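Local coordinates for acyl-CoA dehydrogenase (Bacillus anthracis, PDB 3OWA), which probably catalyses the alpha,beta-dehydrogenation of acyl-CoA thioesters, with transfer of a hydride to a bound flavin-adenine dinucleotide, at residues T513-A516 and I517-G521; E523-K526 and Q527-L530; E225-M228 and G229-C232; E55-Y58 and L59-E63; G92-K95 and V96-A99. All coordinates share one frame; numbering follows the deposited sequence.

Interaction 1. Residues T513-A516 and I517-G521; sequences TEKA and IKTTG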
loop_
_atom_site.group_PDB
_atom_site.type_symbol
_atom_site.label_atom_id
_atom_site.label_comp_id
_atom_site.label_asym_id
_atom_site.label_seq_id
_atom_site.Cartn_x
_atom_site.Cartn_y
_atom_site.Cartn_z
ATOM N N THR A 513 -25.914 -6.039 10.480
ATOM C CA THR A 513 -25.875 -6.058 11.934
ATOM C C THR A 513 -27.330 -5.931 12.499
ATOM O O THR A 513 -27.719 -6.649 13.416
ATOM C CB THR A 513 -24.929 -4.959 12.481
ATOM O OG1 THR A 513 -23.617 -5.098 11.876
ATOM C CG2 THR A 513 -24.836 -5.028 14.012
ATOM N N GLU A 514 -28.111 -5.033 11.913
ATOM C CA GLU A 514 -29.507 -4.841 12.283
ATOM C C GLU A 514 -30.287 -6.141 12.122
ATOM O O GLU A 514 -31.025 -6.555 13.032
ATOM C CB GLU A 514 -30.112 -3.750 11.404
ATOM C CG GLU A 514 -31.467 -3.246 11.880
ATOM C CD GLU A 514 -32.112 -2.262 10.896
ATOM O OE1 GLU A 514 -31.368 -1.474 10.250
ATOM O OE2 GLU A 514 -33.366 -2.297 10.765
ATOM N N LYS A 515 -30.107 -6.801 10.978
ATOM C CA LYS A 515 -30.741 -8.090 10.755
ATOM C C LYS A 515 -30.338 -9.148 11.793
ATOM O O LYS A 515 -31.196 -9.890 12.295
ATOM C CB LYS A 515 -30.510 -8.587 9.317
ATOM C CG LYS A 515 -30.803 -10.077 9.157
ATOM C CD LYS A 515 -31.748 -10.399 8.028
ATOM C CE LYS A 515 -31.279 -9.913 6.701
ATOM N NZ LYS A 515 -31.941 -10.747 5.650
ATOM N N ALA A 516 -29.051 -9.200 12.124
ATOM C CA ALA A 516 -28.537 -10.139 13.112
ATOM C C ALA A 516 -29.189 -9.924 14.475
ATOM O O ALA A 516 -29.594 -10.880 15.136
ATOM C CB ALA A 516 -27.054 -10.020 13.231
ATOM N N ILE A 517 -29.277 -8.662 14.874
ATOM C CA ILE A 517 -29.857 -8.283 16.152
ATOM C C ILE A 517 -31.294 -8.820 16.223
ATOM O O ILE A 517 -31.639 -9.542 17.153
ATOM C CB ILE A 517 -29.753 -6.758 16.385
ATOM C CG1 ILE A 517 -28.296 -6.377 16.661
ATOM C CG2 ILE A 517 -30.676 -6.280 17.573
ATOM C CD1 ILE A 517 -28.019 -4.930 16.510
ATOM N N LYS A 518 -32.080 -8.523 15.193
ATOM C CA LYS A 518 -33.472 -8.922 15.117
ATOM C C LYS A 518 -33.624 -10.411 14.984
ATOM O O LYS A 518 -34.700 -10.941 15.235
ATOM C CB LYS A 518 -34.154 -8.201 13.961
ATOM C CG LYS A 518 -33.842 -6.703 14.033
ATOM C CD LYS A 518 -34.873 -5.793 13.390
ATOM C CE LYS A 518 -34.452 -4.342 13.611
ATOM N NZ LYS A 518 -35.067 -3.372 12.664
ATOM N N THR A 519 -32.537 -11.086 14.624
ATOM C CA THR A 519 -32.545 -12.533 14.459
ATOM C C THR A 519 -32.036 -13.314 15.680
ATOM O O THR A 519 -32.626 -14.331 16.056
ATOM C CB THR A 519 -31.757 -12.929 13.183
ATOM O OG1 THR A 519 -32.405 -12.341 12.052
ATOM C CG2 THR A 519 -31.679 -14.448 12.997
ATOM N N THR A 520 -30.948 -12.845 16.288
ATOM C CA THR A 520 -30.234 -13.601 17.337
ATOM C C THR A 520 -29.931 -12.773 18.616
ATOM O O THR A 520 -29.317 -13.282 19.561
ATOM C CB THR A 520 -28.947 -14.266 16.739
ATOM O OG1 THR A 520 -29.307 -15.036 15.586
ATOM C CG2 THR A 520 -28.264 -15.204 17.727
ATOM N N GLY A 521 -30.361 -11.510 18.643
ATOM C CA GLY A 521 -30.221 -10.668 19.840
ATOM C C GLY A 521 -29.014 -9.740 19.862
ATOM O O GLY A 521 -28.144 -9.801 18.976
#

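Interaction 2. Residues E523-K526 and Q527-L530; sequences EKNK and QKVL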
loop_
_atom_site.group_PDB
_atom_site.type_symbol
_atom_site.label_atom_id
_atom_site.label_comp_id
_atom_site.label_asym_id
_atom_site.label_seq_id
_atom_site.Cartn_x
_atom_site.Cartn_y
_atom_site.Cartn_z
ATOM N N GLU A 523 -26.818 -9.312 22.599
ATOM C CA GLU A 523 -25.723 -9.931 23.328
ATOM C C GLU A 523 -24.845 -10.818 22.468
ATOM O O GLU A 523 -23.619 -10.817 22.623
ATOM C CB GLU A 523 -26.262 -10.736 24.501
ATOM C CG GLU A 523 -25.300 -10.786 25.654
ATOM C CD GLU A 523 -25.925 -10.249 26.919
ATOM O OE1 GLU A 523 -25.466 -9.192 27.408
ATOM O OE2 GLU A 523 -26.890 -10.871 27.415
ATOM N N LYS A 524 -25.452 -11.552 21.543
ATOM C CA LYS A 524 -24.682 -12.436 20.675
ATOM C C LYS A 524 -24.043 -11.705 19.471
ATOM O O LYS A 524 -23.118 -12.229 18.849
ATOM C CB LYS A 524 -25.530 -13.619 20.216
ATOM C CG LYS A 524 -26.271 -14.327 21.361
ATOM C CD LYS A 524 -26.735 -15.701 20.936
ATOM C CE LYS A 524 -27.823 -16.223 21.865
ATOM N NZ LYS A 524 -28.543 -17.339 21.212
ATOM N N ASN A 525 -24.512 -10.495 19.172
ATOM C CA ASN A 525 -24.012 -9.750 18.019
ATOM C C ASN A 525 -23.156 -8.530 18.345
ATOM O O ASN A 525 -23.070 -7.577 17.551
ATOM C CB ASN A 525 -25.157 -9.417 17.065
ATOM C CG ASN A 525 -25.703 -10.656 16.382
ATOM O OD1 ASN A 525 -24.989 -11.325 15.615
ATOM N ND2 ASN A 525 -26.966 -10.995 16.675
ATOM N N LYS A 526 -22.481 -8.601 19.490
ATOM C CA LYS A 526 -21.632 -7.547 20.002
ATOM C C LYS A 526 -20.484 -7.172 19.039
ATOM O O LYS A 526 -20.218 -5.986 18.798
ATOM C CB LYS A 526 -21.068 -7.981 21.364
ATOM C CG LYS A 526 -20.173 -6.920 22.034
ATOM C CD LYS A 526 -19.983 -7.194 23.519
ATOM C CE LYS A 526 -20.093 -5.898 24.341
ATOM N NZ LYS A 526 -20.092 -6.169 25.823
ATOM N N GLN A 527 -19.818 -8.190 18.506
ATOM C CA GLN A 527 -18.714 -7.991 17.546
ATOM C C GLN A 527 -19.203 -7.266 16.283
ATOM O O GLN A 527 -18.578 -6.322 15.829
ATOM C CB GLN A 527 -18.054 -9.333 17.233
ATOM C CG GLN A 527 -16.722 -9.278 16.475
ATOM C CD GLN A 527 -15.530 -8.870 17.347
ATOM O OE1 GLN A 527 -15.693 -8.383 18.484
ATOM N NE2 GLN A 527 -14.314 -9.060 16.808
ATOM N N LYS A 528 -20.334 -7.668 15.721
ATOM C CA LYS A 528 -20.861 -6.933 14.573
ATOM C C LYS A 528 -21.163 -5.471 14.884
ATOM O O LYS A 528 -20.917 -4.603 14.052
ATOM C CB LYS A 528 -22.117 -7.587 14.022
ATOM C CG LYS A 528 -21.893 -8.949 13.436
ATOM C CD LYS A 528 -23.200 -9.547 12.985
ATOM C CE LYS A 528 -22.978 -11.003 12.734
ATOM N NZ LYS A 528 -24.205 -11.761 12.862
ATOM N N VAL A 529 -21.735 -5.207 16.065
ATOM C CA VAL A 529 -22.087 -3.840 16.439
ATOM C C VAL A 529 -20.823 -2.987 16.478
ATOM O O VAL A 529 -20.810 -1.872 15.957
ATOM C CB VAL A 529 -22.834 -3.769 17.794
ATOM C CG1 VAL A 529 -22.828 -2.337 18.379
ATOM C CG2 VAL A 529 -24.255 -4.274 17.649
ATOM N N LEU A 530 -19.782 -3.533 17.101
ATOM C CA LEU A 530 -18.481 -2.894 17.210
ATOM C C LEU A 530 -17.839 -2.589 15.849
ATOM O O LEU A 530 -17.424 -1.461 15.623
ATOM C CB LEU A 530 -17.553 -3.750 18.086
ATOM C CG LEU A 530 -17.868 -3.722 19.607
ATOM C CD1 LEU A 530 -16.972 -4.701 20.328
ATOM C CD2 LEU A 530 -17.762 -2.323 20.218
HETATM O O HOH W 1 -21.082 -10.701 16.855
HETATM O O HOH W 2 -20.353 -11.019 18.951
#

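Interaction 3. Residues E225-M228 and G229-C232; sequences EKKM and GIKC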
loop_
_atom_site.group_PDB
_atom_site.type_symbol
_atom_site.label_atom_id
_atom_site.label_comp_id
_atom_site.label_asym_id
_atom_site.label_seq_id
_atom_site.Cartn_x
_atom_site.Cartn_y
_atom_site.Cartn_z
ATOM N N GLU A 225 5.188 -15.044 -18.692
ATOM C CA GLU A 225 5.641 -13.781 -18.123
ATOM C C GLU A 225 6.311 -13.997 -16.773
ATOM O O GLU A 225 5.988 -14.977 -16.047
ATOM C CB GLU A 225 4.427 -12.854 -17.875
ATOM C CG GLU A 225 3.699 -12.513 -19.123
ATOM C CD GLU A 225 4.416 -11.484 -19.936
ATOM O OE1 GLU A 225 3.810 -10.993 -20.909
ATOM O OE2 GLU A 225 5.562 -11.114 -19.605
ATOM N N LYS A 226 7.237 -13.105 -16.437
ATOM C CA LYS A 226 7.848 -13.039 -15.096
ATOM C C LYS A 226 7.101 -12.010 -14.277
ATOM O O LYS A 226 7.049 -10.857 -14.636
ATOM C CB LYS A 226 9.354 -12.726 -15.212
ATOM C CG LYS A 226 10.116 -13.780 -15.976
ATOM C CD LYS A 226 11.560 -13.388 -16.176
ATOM C CE LYS A 226 12.307 -14.445 -16.998
ATOM N NZ LYS A 226 12.156 -14.209 -18.472
ATOM N N LYS A 227 6.423 -12.432 -13.215
ATOM C CA LYS A 227 5.458 -11.558 -12.581
ATOM C C LYS A 227 5.842 -11.268 -11.151
ATOM O O LYS A 227 6.461 -12.125 -10.484
ATOM C CB LYS A 227 4.035 -12.227 -12.535
ATOM C CG LYS A 227 3.549 -12.623 -13.955
ATOM C CD LYS A 227 2.027 -12.927 -14.055
ATOM C CE LYS A 227 1.493 -14.111 -13.195
ATOM N NZ LYS A 227 2.301 -15.365 -13.344
HETATM N N MSE A 228 5.275 -10.197 -10.613
HETATM C CA MSE A 228 5.506 -9.867 -9.178
HETATM C C MSE A 228 4.929 -10.912 -8.232
HETATM O O MSE A 228 5.526 -11.260 -7.198
HETATM C CB MSE A 228 4.773 -8.601 -8.817
HETATM C CG MSE A 228 5.100 -8.113 -7.353
HETATM SE SE MSE A 228 4.063 -6.596 -6.903
HETATM C CE MSE A 228 4.830 -5.183 -8.032
ATOM N N GLY A 229 3.721 -11.324 -8.545
ATOM C CA GLY A 229 2.954 -12.210 -7.662
ATOM C C GLY A 229 2.057 -13.117 -8.483
ATOM O O GLY A 229 2.194 -13.181 -9.700
ATOM N N ILE A 230 1.105 -13.787 -7.808
ATOM C CA ILE A 230 0.328 -14.881 -8.435
ATOM C C ILE A 230 1.186 -15.692 -9.411
ATOM O O ILE A 230 0.803 -16.025 -10.530
ATOM C CB ILE A 230 -1.037 -14.433 -9.061
ATOM C CG1 ILE A 230 -0.876 -13.411 -10.201
ATOM C CG2 ILE A 230 -1.969 -13.917 -7.939
ATOM C CD1 ILE A 230 -2.195 -13.141 -11.030
ATOM N N LYS A 231 2.380 -16.008 -8.970
ATOM C CA LYS A 231 3.347 -16.695 -9.827
ATOM C C LYS A 231 2.906 -18.054 -10.313
ATOM O O LYS A 231 3.307 -18.483 -11.365
ATOM C CB LYS A 231 4.661 -16.843 -9.072
ATOM C CG LYS A 231 5.389 -15.472 -8.893
ATOM C CD LYS A 231 6.683 -15.687 -8.113
ATOM C CE LYS A 231 7.514 -14.422 -8.107
ATOM N NZ LYS A 231 8.911 -14.709 -7.608
ATOM N N CYS A 232 2.038 -18.743 -9.577
ATOM C CA CYS A 232 1.591 -20.012 -10.068
ATOM C C CYS A 232 0.456 -19.907 -11.102
ATOM O O CYS A 232 0.085 -20.917 -11.673
ATOM C CB CYS A 232 1.133 -20.872 -8.898
ATOM S SG CYS A 232 -0.259 -20.216 -8.132
#

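Interaction 4. Residues E55-Y58 and L59-E63; sequences ELEY and LEQHE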
loop_
_atom_site.group_PDB
_atom_site.type_symbol
_atom_site.label_atom_id
_atom_site.label_comp_id
_atom_site.label_asym_id
_atom_site.label_seq_id
_atom_site.Cartn_x
_atom_site.Cartn_y
_atom_site.Cartn_z
ATOM N N GLU A 55 0.933 -28.713 -2.640
ATOM C CA GLU A 55 1.618 -28.559 -3.942
ATOM C C GLU A 55 1.894 -27.117 -4.292
ATOM O O GLU A 55 2.582 -26.832 -5.277
ATOM C CB GLU A 55 0.822 -29.244 -5.068
ATOM C CG GLU A 55 0.657 -30.766 -4.786
ATOM C CD GLU A 55 0.182 -31.570 -6.014
ATOM O OE1 GLU A 55 0.758 -31.423 -7.126
ATOM O OE2 GLU A 55 -0.792 -32.335 -5.856
ATOM N N LEU A 56 1.392 -26.194 -3.496
ATOM C CA LEU A 56 1.398 -24.785 -3.939
ATOM C C LEU A 56 2.806 -24.291 -4.278
ATOM O O LEU A 56 2.988 -23.512 -5.214
ATOM C CB LEU A 56 0.723 -23.885 -2.893
ATOM C CG LEU A 56 0.501 -22.424 -3.283
ATOM C CD1 LEU A 56 -0.268 -22.318 -4.619
ATOM C CD2 LEU A 56 -0.255 -21.767 -2.133
ATOM N N GLU A 57 3.804 -24.746 -3.529
ATOM C CA GLU A 57 5.188 -24.316 -3.749
ATOM C C GLU A 57 5.714 -24.778 -5.123
ATOM O O GLU A 57 6.517 -24.081 -5.745
ATOM C CB GLU A 57 6.053 -24.833 -2.597
ATOM C CG GLU A 57 7.545 -24.690 -2.742
ATOM C CD GLU A 57 8.312 -25.604 -1.785
ATOM O OE1 GLU A 57 9.496 -25.304 -1.517
ATOM O OE2 GLU A 57 7.743 -26.619 -1.301
ATOM N N TYR A 58 5.245 -25.926 -5.608
ATOM C CA TYR A 58 5.630 -26.401 -6.957
ATOM C C TYR A 58 4.835 -25.690 -8.027
ATOM O O TYR A 58 5.365 -25.394 -9.091
ATOM C CB TYR A 58 5.441 -27.906 -7.116
ATOM C CG TYR A 58 6.124 -28.678 -6.050
ATOM C CD1 TYR A 58 7.478 -28.978 -6.143
ATOM C CD2 TYR A 58 5.418 -29.104 -4.931
ATOM C CE1 TYR A 58 8.113 -29.704 -5.121
ATOM C CE2 TYR A 58 6.033 -29.808 -3.921
ATOM C CZ TYR A 58 7.368 -30.098 -4.012
ATOM O OH TYR A 58 7.956 -30.806 -3.000
ATOM N N LEU A 59 3.575 -25.386 -7.745
ATOM C CA LEU A 59 2.824 -24.527 -8.679
ATOM C C LEU A 59 3.528 -23.207 -8.877
ATOM O O LEU A 59 3.620 -22.734 -10.026
ATOM C CB LEU A 59 1.397 -24.282 -8.187
ATOM C CG LEU A 59 0.590 -25.550 -7.847
ATOM C CD1 LEU A 59 -0.867 -25.253 -7.468
ATOM C CD2 LEU A 59 0.621 -26.432 -9.085
ATOM N N GLU A 60 4.034 -22.590 -7.788
ATOM C CA GLU A 60 4.655 -21.244 -7.930
ATOM C C GLU A 60 5.887 -21.353 -8.774
ATOM O O GLU A 60 6.384 -20.334 -9.302
ATOM C CB GLU A 60 5.010 -20.595 -6.576
ATOM C CG GLU A 60 3.769 -20.303 -5.690
ATOM C CD GLU A 60 3.090 -18.965 -6.032
ATOM O OE1 GLU A 60 3.734 -17.908 -5.760
ATOM O OE2 GLU A 60 1.911 -18.965 -6.535
ATOM N N GLN A 61 6.411 -22.574 -8.905
ATOM C CA GLN A 61 7.593 -22.784 -9.769
ATOM C C GLN A 61 7.165 -23.192 -11.167
ATOM O O GLN A 61 7.993 -23.625 -11.964
ATOM C CB GLN A 61 8.612 -23.796 -9.153
ATOM C CG GLN A 61 9.355 -23.197 -7.926
ATOM C CD GLN A 61 9.827 -24.243 -6.930
ATOM O OE1 GLN A 61 10.151 -25.384 -7.281
ATOM N NE2 GLN A 61 9.855 -23.856 -5.663
ATOM N N HIS A 62 5.889 -22.986 -11.496
ATOM C CA HIS A 62 5.376 -23.226 -12.866
ATOM C C HIS A 62 5.392 -24.691 -13.226
ATOM O O HIS A 62 5.598 -25.052 -14.390
ATOM C CB HIS A 62 6.154 -22.417 -13.928
ATOM C CG HIS A 62 5.921 -20.951 -13.820
ATOM N ND1 HIS A 62 6.443 -20.044 -14.715
ATOM C CD2 HIS A 62 5.206 -20.227 -12.920
ATOM C CE1 HIS A 62 6.077 -18.824 -14.367
ATOM N NE2 HIS A 62 5.317 -18.902 -13.289
ATOM N N GLU A 63 5.141 -25.539 -12.240
ATOM C CA GLU A 63 4.946 -26.923 -12.569
ATOM C C GLU A 63 3.481 -27.122 -12.948
ATOM O O GLU A 63 2.694 -27.629 -12.156
ATOM C CB GLU A 63 5.362 -27.823 -11.406
ATOM C CG GLU A 63 6.844 -27.764 -11.162
ATOM C CD GLU A 63 7.356 -28.893 -10.272
ATOM O OE1 GLU A 63 6.649 -29.926 -10.068
ATOM O OE2 GLU A 63 8.494 -28.733 -9.780
HETATM O O HOH W 3 7.919 -21.889 -4.517
#

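Interaction 5. Residues G92-K95 and V96-A99; sequences GLDK and VSSA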
loop_
_atom_site.group_PDB
_atom_site.type_symbol
_atom_site.label_atom_id
_atom_site.label_comp_id
_atom_site.label_asym_id
_atom_site.label_seq_id
_atom_site.Cartn_x
_atom_site.Cartn_y
_atom_site.Cartn_z
ATOM N N GLY A 92 -25.201 -27.027 -11.836
ATOM C CA GLY A 92 -26.184 -25.954 -11.663
ATOM C C GLY A 92 -26.479 -25.468 -10.247
ATOM O O GLY A 92 -27.634 -25.454 -9.838
ATOM N N LEU A 93 -25.452 -25.050 -9.495
ATOM C CA LEU A 93 -25.693 -24.471 -8.157
ATOM C C LEU A 93 -26.164 -23.017 -8.268
ATOM O O LEU A 93 -26.089 -22.413 -9.338
ATOM C CB LEU A 93 -24.472 -24.626 -7.237
ATOM C CG LEU A 93 -23.907 -26.056 -7.067
ATOM C CD1 LEU A 93 -22.698 -26.080 -6.147
ATOM C CD2 LEU A 93 -24.945 -27.071 -6.562
ATOM N N ASP A 94 -26.689 -22.471 -7.177
ATOM C CA ASP A 94 -27.061 -21.058 -7.128
ATOM C C ASP A 94 -25.818 -20.148 -7.012
ATOM O O ASP A 94 -24.697 -20.635 -6.815
ATOM C CB ASP A 94 -28.080 -20.789 -6.005
ATOM C CG ASP A 94 -27.473 -20.881 -4.603
ATOM O OD1 ASP A 94 -28.256 -21.058 -3.646
ATOM O OD2 ASP A 94 -26.247 -20.777 -4.423
ATOM N N LYS A 95 -26.021 -18.836 -7.143
ATOM C CA LYS A 95 -24.898 -17.899 -7.181
ATOM C C LYS A 95 -24.167 -17.759 -5.830
ATOM O O LYS A 95 -22.959 -17.417 -5.793
ATOM C CB LYS A 95 -25.355 -16.521 -7.664
ATOM C CG LYS A 95 -25.924 -16.498 -9.075
ATOM C CD LYS A 95 -24.877 -16.829 -10.107
ATOM C CE LYS A 95 -25.515 -17.313 -11.408
ATOM N NZ LYS A 95 -26.465 -18.429 -11.177
ATOM N N VAL A 96 -24.874 -18.016 -4.739
ATOM C CA VAL A 96 -24.270 -17.991 -3.419
ATOM C C VAL A 96 -23.237 -19.091 -3.284
ATOM O O VAL A 96 -22.139 -18.848 -2.815
ATOM C CB VAL A 96 -25.322 -18.066 -2.285
ATOM C CG1 VAL A 96 -24.627 -18.143 -0.933
ATOM C CG2 VAL A 96 -26.228 -16.836 -2.318
ATOM N N SER A 97 -23.590 -20.295 -3.739
ATOM C CA SER A 97 -22.688 -21.430 -3.768
ATOM C C SER A 97 -21.415 -21.155 -4.572
ATOM O O SER A 97 -20.317 -21.409 -4.104
ATOM C CB SER A 97 -23.416 -22.666 -4.336
ATOM O OG SER A 97 -24.484 -23.042 -3.486
ATOM N N SER A 98 -21.544 -20.639 -5.781
ATOM C CA SER A 98 -20.322 -20.368 -6.552
ATOM C C SER A 98 -19.512 -19.158 -6.028
ATOM O O SER A 98 -18.309 -19.077 -6.263
ATOM C CB SER A 98 -20.616 -20.286 -8.056
ATOM O OG SER A 98 -21.468 -19.213 -8.359
ATOM N N ALA A 99 -20.143 -18.261 -5.268
ATOM C CA ALA A 99 -19.400 -17.207 -4.565
ATOM C C ALA A 99 -18.591 -17.846 -3.441
ATOM O O ALA A 99 -17.436 -17.530 -3.243
ATOM C CB ALA A 99 -20.335 -16.112 -4.016
HETATM O O HOH W 4 -27.309 -24.515 -4.682
HETATM O O HOH W 5 -21.562 -16.391 -7.921
#

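Interaction 1. Residues T513-A516 and I517-G521
Ile517 reaches back to Thr513 in the last turns of helix 490-520, where i to i+4 spacing pairs residues on successive turns. Its N lies 2.9 Å from Thr513 O in a backbone hydrogen bond, and its CD1 rests 4.0 Å from Thr513 CG2, the two branched side chains meeting at a slant. Thr513 turns its hydroxyl elsewhere, to Tyr319, while helix 526-554 covers this face. Lys518 repeats the spacing on a more open side. Beyond CG its chain is extended and runs alongside Glu514, so that NZ forms a salt bridge of 2.8 Å with Glu514 OE2, approaching from the anti side of the carboxylate and 17° out of its plane. With OG1 placed beside its own backbone N (chi1 -62°), Thr519 hands its hydroxyl proton to Lys515 O at 2.7 Å, from above the carbonyl plane. Lys515 sends its ammonium away, to Val27 O and Asp32. The amide of Thr520 then meets Ala516 O at 2.6 Å, a carbonyl that also accepts from Thr519 N. At Gly521 phi turns positive (97°) and helical geometry is left, yet Gly521 N still bonds to Ile517 O at 2.8 Å.

Interaction 2. Residues E523-K526 and Q527-L530
Lys526, Asn525 and Lys528 make most of this contact, at the N-terminal start of helix 526-554. Asn525 occupies the N-cap position but is an instructive exception, since its side chain makes no capping bond. Its amide instead lies alongside the Lys528 chain: OD1 accepts from Lys528 NZ at 2.9 Å, the ammonium standing 35° off the carbonyl plane. Lys528 gets there by keeping its chain extended beyond CG, which sits beside its own backbone N (chi1 -65°). The other end of the amide, ND2, bonds to Gly521 O, so Asn525 ties the helix start to the turn before it, and both side chains pack on Ala516 of helix 490-520. Its backbone O receives Val529 N at 3.1 Å. Lys526 contributes mainly through its backbone and inner chain: its O accepts from Leu530 N at 3.0 Å, and its CG approaches Leu530 CD1 to 4.3 Å. Leu530 and Gln527 in turn meet helix 578-592. Solvent serves the first-turn amides that the N-cap side chain leaves aside. One water donates to Lys524 O and accepts from Gln527 N at 2.9 Å; a second water also donates to Lys524 O and takes a weak bond from Lys528 N at 3.3 Å.

Interaction 3. Residues E225-M228 and G229-C232
From Lys227 to Ile230 the backbone bends sharply, Met228 having helical angles and Ile230 the positive phi (35°) of the left-handed region, within the loop that joins strands 219-221 and 235-240 of the middle-domain beta-barrel. The bend lets Lys227 fold over the residues that follow it. Kinks about the CG-CD and CD-CE bonds (chi3 -61°, chi4 -49°) curl its tail inward, bringing NZ to 3.3 Å from Ile230 O in a weak hydrogen bond; the stronger partner of this ammonium is Ser233 O. Two backbone carbonyls thus receive the ammonium. Nearer the backbone, CB lies 3.5 Å from Gly229 O, while CE, next to NZ, meets Ile230 CG1 at 3.9 Å. Lys227 also belongs to the flavin-adenine dinucleotide pocket, its side chain about 4 Å from the cofactor. Met228, a selenomethionine in this crystal, packs on Glu395 of the second subunit, and its backbone O is held by Arg399. Lys231 runs back along the bend in an extended chain. What it presents is a methylene and not its charged tip: CE is 3.8 Å from Met228 O and 3.5 Å from Lys227 O.

Interaction 4. Residues E55-Y58 and L59-E63
A Schellman motif ends helix 56-59, with His62 as its C-prime residue in a positive-phi conformation (67°). Its two defining bonds run from Glu63 N to Tyr58 O, at 3.2 Å, and from His62 N to Leu59 O, at 2.7 Å, the latter also closing a type I turn from Leu59 to His62. Tyr58 O takes a second, weak bond from Gln61 N. Ahead of the cap, ordinary helical bonds join Leu59 N to Glu55 O at 3.0 Å and Glu60 N to Leu56 O at 2.9 Å.

The reversal brings Glu63 back beside Tyr58. The two side chains point the same way, OE2 of Glu63 standing at the ring edge, near its plane, 3.8 Å from Tyr58 CD1, with ring and carboxylate planes inclined by 49°. Arg66 unites them, forming a salt bridge to Glu63 and a cation-pi contact with the tyrosine; it also forms a salt bridge with Glu55, as does Arg69. On the buried side Leu56 and Leu59 cross at about a right angle, their CD1 atoms 4.1 Å apart, and both pack on Cys232. Gln61 lies along Glu57, and a water accepts from Gln61 NE2 and donates to Glu57 O, 2.9 Å away. Glu60, bent at chi2 (-84°), directs OE2 to Cys232 N.

The chemistry is that of a helix end whose carbonyls are closed off by turn amides and water. The nearby arginines would offset the negative charge gathered by Glu55 and Glu63.

Interaction 5. Residues G92-K95 and V96-A99
Asp94 and Ser97 face each other across the first turn of helix 95-105, the carboxylate set before the helix and turned back onto it. The torsion responsible is chi1 of Asp94 (72°), which wedges CG between backbone N and carbonyl carbon and swings OD2 back to the amide of Ser97. Ser97 N points almost straight at that oxygen, 2.8 Å away with an N-H...O angle of 170°, and meets it nearly in line with the C-O bond. Ser97 OG lies beside its own backbone N and stands 3.0 Å from the same Asp94 OD2. A water that accepts from Asp94 N at 3.3 Å is also within weak reach of the serine hydroxyl. The second carboxylate oxygen, OD1, is bonded to His37 of helix 35-52, so the group is held through both oxygens, which restrains its rotation.

Leu93 also lies against Ser97, its CB 3.7 Å from Ser97 CB, and continues onto Ile40. Lys95, bent at chi2 and chi4, makes a cation-pi contact with Phe332, while its backbone O accepts from Ala99 N at 3.0 Å. A water donates both to this carbonyl, at 2.7 Å, and to Ser98 OG, at 2.9 Å; that hydroxyl is also bonded to Asp83.

An aspartate before the helix, accepting from the amide three residues on, is the classical N-cap, here opening a helix of the alpha-helical N-terminal domain where it abuts helix 305-336.

Overall arrangement
Followed from the N terminus, the contacts come in the order 4, 5, 3, 1, 2. Each spans neighbouring residues only, so they stand in series, with neither nesting nor crossing. Interaction 4 closes a helix end and interaction 5 opens a helix, both in the N-terminal domain, with centres about 28 Å apart. Interaction 3 bends a middle-domain loop that returns to interaction 4: Cys232 and Lys231 meet Glu60 and His62, tying barrel to helical domain. Interactions 1 and 2 lie in the C-terminal region, where the end of helix 490-520 meets the start of helix 526-554, their centres 9 Å apart. About 43 Å separates the centres of interactions 1 and 3.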